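Local atomic coordinates of levansucrase (Bacillus megaterium, PDB entry 3OM4), a protein that belongs to the levansucrase/invertase family of enzymes and folds as a single-chain five-bladed beta-propeller. Residues A176-S181 with L188-V193. The protein carries 1 engineered substitution. Sequence-based numbering, arbitrary orientation.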
loop_
_atom_site.group_PDB
_atom_site.type_symbol
_atom_site.label_atom_id
_atom_site.label_comp_id
_atom_site.label_asym_id
_atom_site.label_seq_id
_atom_site.Cartn_x
_atom_site.Cartn_y
_atom_site.Cartn_z
ATOM N N ALA A 176 -7.636 15.568 3.486
ATOM C CA ALA A 176 -7.453 16.990 3.747
ATOM C C ALA A 176 -6.874 17.641 2.506
ATOM O O ALA A 176 -6.182 16.993 1.716
ATOM C CB ALA A 176 -6.533 17.217 4.943
ATOM N N GLN A 177 -7.184 18.920 2.330
ATOM C CA GLN A 177 -6.488 19.741 1.360
ATOM C C GLN A 177 -5.260 20.320 2.049
ATOM O O GLN A 177 -5.364 20.902 3.129
ATOM C CB GLN A 177 -7.395 20.857 0.849
ATOM C CG GLN A 177 -6.729 21.792 -0.152
ATOM C CD GLN A 177 -7.702 22.786 -0.736
ATOM O OE1 GLN A 177 -8.584 22.422 -1.514
ATOM N NE2 GLN A 177 -7.549 24.054 -0.365
ATOM N N VAL A 178 -4.098 20.135 1.432
ATOM C CA VAL A 178 -2.857 20.688 1.962
ATOM C C VAL A 178 -2.604 22.026 1.276
ATOM O O VAL A 178 -2.367 22.077 0.067
ATOM C CB VAL A 178 -1.651 19.734 1.748
ATOM C CG1 VAL A 178 -0.416 20.257 2.471
ATOM C CG2 VAL A 178 -1.986 18.326 2.224
ATOM N N ASN A 179 -2.676 23.104 2.051
ATOM C CA ASN A 179 -2.454 24.444 1.522
ATOM C C ASN A 179 -0.968 24.762 1.425
ATOM O O ASN A 179 -0.235 24.648 2.410
ATOM C CB ASN A 179 -3.192 25.493 2.360
ATOM C CG ASN A 179 -4.705 25.373 2.245
ATOM O OD1 ASN A 179 -5.242 25.139 1.160
ATOM N ND2 ASN A 179 -5.396 25.537 3.365
ATOM N N MET A 180 -0.540 25.145 0.224
ATOM C CA MET A 180 0.870 25.383 -0.081
ATOM C C MET A 180 1.125 26.830 -0.481
ATOM O O MET A 180 0.239 27.501 -1.007
ATOM C CB MET A 180 1.328 24.485 -1.236
ATOM C CG MET A 180 0.978 23.012 -1.102
ATOM S SD MET A 180 1.924 22.173 0.179
ATOM C CE MET A 180 3.577 22.168 -0.513
ATOM N N SER A 181 2.348 27.295 -0.237
ATOM C CA SER A 181 2.808 28.583 -0.754
ATOM C C SER A 181 4.271 28.499 -1.178
ATOM O O SER A 181 4.950 27.508 -0.901
ATOM C CB SER A 181 2.601 29.705 0.274
ATOM O OG SER A 181 3.466 29.564 1.387
ATOM N N LEU A 188 9.102 25.388 -1.214
ATOM C CA LEU A 188 7.676 25.163 -1.014
ATOM C C LEU A 188 7.401 25.117 0.483
ATOM O O LEU A 188 8.209 24.599 1.254
ATOM C CB LEU A 188 7.230 23.849 -1.658
ATOM C CG LEU A 188 7.062 23.749 -3.175
ATOM C CD1 LEU A 188 6.724 22.317 -3.549
ATOM C CD2 LEU A 188 5.982 24.691 -3.699
ATOM N N LYS A 189 6.256 25.658 0.886
ATOM C CA LYS A 189 5.871 25.693 2.291
ATOM C C LYS A 189 4.486 25.082 2.477
ATOM O O LYS A 189 3.586 25.319 1.672
ATOM C CB LYS A 189 5.872 27.140 2.800
ATOM C CG LYS A 189 5.495 27.304 4.272
ATOM C CD LYS A 189 5.232 28.762 4.611
ATOM C CE LYS A 189 4.725 28.914 6.037
ATOM N NZ LYS A 189 4.491 30.342 6.389
ATOM N N VAL A 190 4.327 24.288 3.531
ATOM C CA VAL A 190 3.004 23.865 3.967
ATOM C C VAL A 190 2.451 24.966 4.868
ATOM O O VAL A 190 2.981 25.218 5.953
ATOM C CB VAL A 190 3.031 22.503 4.704
ATOM C CG1 VAL A 190 1.664 22.187 5.310
ATOM C CG2 VAL A 190 3.458 21.389 3.753
ATOM N N ASP A 191 1.403 25.634 4.395
ATOM C CA ASP A 191 0.757 26.711 5.143
ATOM C C ASP A 191 -0.126 26.158 6.252
ATOM O O ASP A 191 -0.179 26.706 7.355
ATOM C CB ASP A 191 -0.089 27.570 4.206
ATOM C CG ASP A 191 0.724 28.227 3.110
ATOM O OD1 ASP A 191 1.974 28.240 3.195
ATOM O OD2 ASP A 191 0.103 28.745 2.164
ATOM N N GLY A 192 -0.819 25.068 5.939
ATOM C CA GLY A 192 -1.755 24.439 6.858
ATOM C C GLY A 192 -2.682 23.522 6.091
ATOM O O GLY A 192 -2.476 23.268 4.899
ATOM N N VAL A 193 -3.704 23.017 6.773
ATOM C CA VAL A 193 -4.668 22.123 6.138
ATOM C C VAL A 193 -6.100 22.640 6.274
ATOM O O VAL A 193 -6.398 23.449 7.154
ATOM C CB VAL A 193 -4.560 20.659 6.669
ATOM C CG1 VAL A 193 -3.180 20.072 6.364
ATOM C CG2 VAL A 193 -4.860 20.586 8.166
#
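A beta bulge kinks this antiparallel hairpin where N179 of strand 170-184 faces two residues, D191 and G192, of strand 187-200. N179 N donates to G192 O (2.9 Å), while N179 O takes D191 N at 2.8 Å; D191 has a helix-like backbone here (phi/psi -77/-39°), which fits in the extra residue. Beyond the bulge the regular pairing resumes, with S181 and K189 joined by two backbone bonds, S181 N to K189 O and K189 N to S181 O.

The D191 carboxylate reaches past M180 to S181. S181 OG, placed between its backbone N and carbonyl carbon (chi1 69°), donates to the syn lone pair of D191 OD1 at 2.7 Å, tying the bulged residue to the next hydrogen-bonded pair, S181 with K189. Nearby, Q177 NE2 bonds N179 OD1 (3.0 Å) in the carbonyl plane, and E194 takes N179 ND2, so both ends of the amide are held.

On the face opposite N179 and S181, V178 CG1 meets V190 CG1 at 4.0 Å. M180, bent at chi2 and chi3, sets SD 4.0 Å from V190 CG2 and brings CE to L188 CB; L104 of strand 101-108 packs against M180 and V190. The two strands form a bulged, twisted beta hairpin within the five-bladed beta-propeller.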